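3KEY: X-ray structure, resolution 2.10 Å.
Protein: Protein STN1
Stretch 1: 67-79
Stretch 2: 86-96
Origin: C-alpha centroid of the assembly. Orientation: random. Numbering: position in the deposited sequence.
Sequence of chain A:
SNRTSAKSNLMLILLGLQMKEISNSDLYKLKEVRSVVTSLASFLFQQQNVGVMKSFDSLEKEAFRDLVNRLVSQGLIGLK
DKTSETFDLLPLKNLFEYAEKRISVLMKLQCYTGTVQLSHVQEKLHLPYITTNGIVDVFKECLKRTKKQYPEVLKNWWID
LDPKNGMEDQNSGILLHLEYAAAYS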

# COMPACT_ATOMS: atom_id res chain seq x y z
N LEU A 67 -0.76 7.16 -10.23
CA LEU A 67 -0.71 6.68 -8.86
C LEU A 67 -1.99 5.93 -8.47
O LEU A 67 -1.91 4.81 -7.97
CB LEU A 67 -0.47 7.83 -7.89
CG LEU A 67 0.91 8.48 -8.01
CD1 LEU A 67 0.97 9.72 -7.14
CD2 LEU A 67 1.99 7.47 -7.61
N VAL A 68 -3.15 6.53 -8.70
CA VAL A 68 -4.39 5.85 -8.34
C VAL A 68 -4.54 4.56 -9.13
O VAL A 68 -4.95 3.54 -8.57
CB VAL A 68 -5.65 6.72 -8.59
CG1 VAL A 68 -5.62 7.95 -7.68
CG2 VAL A 68 -5.74 7.12 -10.05
N ASN A 69 -4.20 4.59 -10.41
CA ASN A 69 -4.31 3.40 -11.23
C ASN A 69 -3.38 2.28 -10.76
O ASN A 69 -3.72 1.11 -10.86
CB ASN A 69 -4.05 3.72 -12.71
CG ASN A 69 -5.18 4.55 -13.34
OD1 ASN A 69 -6.22 4.78 -12.72
ND2 ASN A 69 -4.96 5.01 -14.58
N ARG A 70 -2.20 2.64 -10.24
CA ARG A 70 -1.27 1.62 -9.75
C ARG A 70 -1.91 0.89 -8.57
O ARG A 70 -1.82 -0.33 -8.47
CB ARG A 70 0.06 2.24 -9.29
CG ARG A 70 0.91 2.86 -10.39
CD ARG A 70 2.22 3.44 -9.82
NE ARG A 70 2.86 4.38 -10.75
CZ ARG A 70 3.98 5.06 -10.49
NH1 ARG A 70 4.60 4.90 -9.33
NH2 ARG A 70 4.47 5.90 -11.39
N LEU A 71 -2.56 1.65 -7.69
CA LEU A 71 -3.22 1.08 -6.52
C LEU A 71 -4.42 0.20 -6.90
O LEU A 71 -4.54 -0.93 -6.42
CB LEU A 71 -3.67 2.20 -5.57
CG LEU A 71 -2.52 3.02 -4.96
CD1 LEU A 71 -3.07 4.18 -4.14
CD2 LEU A 71 -1.65 2.11 -4.11
N VAL A 72 -5.29 0.71 -7.77
CA VAL A 72 -6.45 -0.06 -8.21
C VAL A 72 -5.96 -1.34 -8.89
O VAL A 72 -6.54 -2.41 -8.72
CB VAL A 72 -7.32 0.74 -9.23
CG1 VAL A 72 -8.48 -0.14 -9.72
CG2 VAL A 72 -7.85 2.01 -8.59
N SER A 73 -4.89 -1.21 -9.65
CA SER A 73 -4.29 -2.32 -10.39
C SER A 73 -3.76 -3.45 -9.49
O SER A 73 -3.70 -4.61 -9.92
CB SER A 73 -3.17 -1.78 -11.28
OG SER A 73 -2.46 -2.83 -11.91
N GLN A 74 -3.35 -3.10 -8.27
CA GLN A 74 -2.83 -4.10 -7.33
C GLN A 74 -3.95 -4.60 -6.43
O GLN A 74 -3.73 -5.45 -5.57
CB GLN A 74 -1.73 -3.51 -6.46
CG GLN A 74 -0.50 -3.04 -7.22
CD GLN A 74 0.64 -2.69 -6.27
OE1 GLN A 74 0.48 -1.87 -5.38
NE2 GLN A 74 1.79 -3.32 -6.47
N GLY A 75 -5.15 -4.04 -6.61
CA GLY A 75 -6.29 -4.43 -5.81
C GLY A 75 -6.32 -3.79 -4.44
O GLY A 75 -7.13 -4.17 -3.59
N LEU A 76 -5.45 -2.80 -4.21
CA LEU A 76 -5.39 -2.14 -2.90
C LEU A 76 -6.62 -1.26 -2.63
O LEU A 76 -7.06 -1.10 -1.49
CB LEU A 76 -4.09 -1.34 -2.79
CG LEU A 76 -2.86 -2.26 -2.73
CD1 LEU A 76 -1.57 -1.45 -2.71
CD2 LEU A 76 -2.95 -3.16 -1.49
N ILE A 77 -7.17 -0.68 -3.69
CA ILE A 77 -8.40 0.10 -3.57
C ILE A 77 -9.22 -0.22 -4.80
O ILE A 77 -8.69 -0.63 -5.83
CB ILE A 77 -8.16 1.64 -3.54
CG1 ILE A 77 -7.47 2.09 -4.82
CG2 ILE A 77 -7.41 2.03 -2.27
CD1 ILE A 77 -7.35 3.60 -4.95
N GLY A 78 -10.52 -0.04 -4.69
CA GLY A 78 -11.36 -0.30 -5.83
C GLY A 78 -12.12 0.93 -6.22
O GLY A 78 -12.25 1.89 -5.42
N LEU A 79 -12.59 0.92 -7.46
CA LEU A 79 -13.39 2.00 -7.99
C LEU A 79 -14.79 1.54 -7.66
O LEU A 79 -15.34 0.68 -8.36
CB LEU A 79 -13.21 2.08 -9.51
CG LEU A 79 -13.83 3.27 -10.23
CD1 LEU A 79 -13.32 4.59 -9.67
CD2 LEU A 79 -13.45 3.09 -11.68
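Stretch 2 (86-96) TFDLLPLKNLF

Phe-87, which has more of its surface covered by stretch 1 than any other residue of stretch 2, places its ring at the apolar centre of the contact. With chi1 in the m well, the ring reaches back to the helix that opens stretch 1. Val-68 CB lies 4.3 Å from Phe-87 CZ, and Val-72 CG2 lies 4.1 Å from Phe-87 CE2; these beta-branched side chains, four residues apart, present themselves on one side of the helix. The chain after the helix adds Ile-77, whose CD1 is 4.0 Å from Phe-87 CD2, and, from the strand, Leu-79, whose CD1 is 3.7 Å from Phe-87 CE2. A broad, flat aromatic suits a place where the helix and the chain that follows it both make contact.

Further along, Ile-77 CG2 lies 4.1 Å from Leu-92 CB, on the second helix, and 4.2 Å from Leu-89 CD2, in the turn that leads into it. Leu-76 CD2 lies 3.8 Å from Leu-95 CD1, extending this apolar patch. Pro-91 fits beside the backbone, its CB 3.7 Å from Leu-76 O; near the start of a helix, its lack of an amide proton costs little.

Between helix and strand, Gly-75 ends the first helix in a Schellman motif, its positive phi of 80° being easy for glycine. After Leu-76, which is still helical in phi and psi, the chain extends from Ile-77 onward, and residues 78-79 run antiparallel to 86-88. Leu-79 pairs with Phe-87, their side chains on the same face of the sheet, while Gly-78 pairs with Asp-88, whose side chain takes the other face.

The polar edge lies here. Asp-88 N donates to Gly-78 O at 2.6 Å, and Gly-78 N returns a weak bond to Asp-88 O at 3.3 Å. Asp-88 also serves the next element: its OD1 accepts from Leu-90 N at 3.1 Å, capping an amide that the first helical turn leaves without a backbone acceptor.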

# COMPACT_ATOMS: atom_id res chain seq x y z
N THR A 86 -15.68 7.32 -7.70
CA THR A 86 -15.55 7.21 -6.26
C THR A 86 -14.79 5.94 -5.93
O THR A 86 -15.11 4.86 -6.44
CB THR A 86 -16.93 7.19 -5.57
OG1 THR A 86 -17.63 8.38 -5.91
CG2 THR A 86 -16.77 7.12 -4.06
N PHE A 87 -13.78 6.06 -5.07
CA PHE A 87 -12.97 4.91 -4.69
C PHE A 87 -13.41 4.30 -3.38
O PHE A 87 -13.81 5.00 -2.45
CB PHE A 87 -11.49 5.29 -4.60
CG PHE A 87 -10.92 5.83 -5.88
CD1 PHE A 87 -10.82 7.20 -6.09
CD2 PHE A 87 -10.53 4.96 -6.89
CE1 PHE A 87 -10.35 7.70 -7.30
CE2 PHE A 87 -10.06 5.45 -8.11
CZ PHE A 87 -9.97 6.82 -8.31
N ASP A 88 -13.33 2.98 -3.32
CA ASP A 88 -13.68 2.22 -2.13
C ASP A 88 -12.37 2.05 -1.36
O ASP A 88 -11.40 1.52 -1.90
CB ASP A 88 -14.23 0.85 -2.54
CG ASP A 88 -14.69 0.01 -1.37
OD1 ASP A 88 -14.68 0.50 -0.22
OD2 ASP A 88 -15.07 -1.15 -1.60
N LEU A 89 -12.33 2.51 -0.11
CA LEU A 89 -11.12 2.40 0.68
C LEU A 89 -11.13 1.19 1.63
O LEU A 89 -10.12 0.87 2.27
CB LEU A 89 -10.92 3.69 1.47
CG LEU A 89 -10.88 4.99 0.66
CD1 LEU A 89 -10.62 6.17 1.60
CD2 LEU A 89 -9.79 4.91 -0.41
N LEU A 90 -12.27 0.51 1.70
CA LEU A 90 -12.40 -0.65 2.59
C LEU A 90 -11.44 -1.80 2.29
O LEU A 90 -10.97 -2.47 3.20
CB LEU A 90 -13.84 -1.17 2.57
CG LEU A 90 -14.87 -0.26 3.24
CD1 LEU A 90 -16.24 -0.94 3.22
CD2 LEU A 90 -14.44 0.05 4.66
N PRO A 91 -11.15 -2.05 1.00
CA PRO A 91 -10.22 -3.15 0.70
C PRO A 91 -8.87 -2.90 1.38
O PRO A 91 -8.27 -3.80 1.99
CB PRO A 91 -10.10 -3.08 -0.82
CG PRO A 91 -11.48 -2.62 -1.24
CD PRO A 91 -11.78 -1.53 -0.23
N LEU A 92 -8.40 -1.65 1.26
CA LEU A 92 -7.12 -1.23 1.82
C LEU A 92 -7.09 -1.36 3.33
O LEU A 92 -6.15 -1.92 3.91
CB LEU A 92 -6.84 0.22 1.42
CG LEU A 92 -5.53 0.82 1.94
CD1 LEU A 92 -4.36 -0.05 1.50
CD2 LEU A 92 -5.37 2.24 1.41
N LYS A 93 -8.12 -0.83 3.98
CA LYS A 93 -8.19 -0.88 5.43
C LYS A 93 -8.38 -2.31 5.95
O LYS A 93 -7.85 -2.64 7.01
CB LYS A 93 -9.31 0.04 5.91
CG LYS A 93 -9.05 1.47 5.49
CD LYS A 93 -10.10 2.43 5.99
CE LYS A 93 -9.67 3.85 5.66
NZ LYS A 93 -10.53 4.84 6.32
N ASN A 94 -9.11 -3.14 5.22
CA ASN A 94 -9.29 -4.52 5.63
C ASN A 94 -7.99 -5.31 5.44
O ASN A 94 -7.69 -6.22 6.21
CB ASN A 94 -10.41 -5.21 4.84
CG ASN A 94 -11.79 -4.68 5.20
OD1 ASN A 94 -12.03 -4.26 6.33
ND2 ASN A 94 -12.70 -4.70 4.24
N LEU A 95 -7.22 -4.96 4.41
CA LEU A 95 -5.95 -5.64 4.14
C LEU A 95 -4.97 -5.33 5.26
O LEU A 95 -4.22 -6.20 5.71
CB LEU A 95 -5.36 -5.20 2.80
CG LEU A 95 -6.01 -5.85 1.57
CD1 LEU A 95 -5.60 -5.14 0.29
CD2 LEU A 95 -5.62 -7.32 1.55
N PHE A 96 -4.97 -4.08 5.72
CA PHE A 96 -4.09 -3.67 6.79
C PHE A 96 -4.47 -4.35 8.10
O PHE A 96 -3.60 -4.77 8.86
CB PHE A 96 -4.12 -2.15 6.96
CG PHE A 96 -2.92 -1.46 6.38
CD1 PHE A 96 -1.77 -1.29 7.14
CD2 PHE A 96 -2.93 -1.04 5.05
CE1 PHE A 96 -0.63 -0.71 6.60
CE2 PHE A 96 -1.79 -0.45 4.49
CZ PHE A 96 -0.64 -0.28 5.27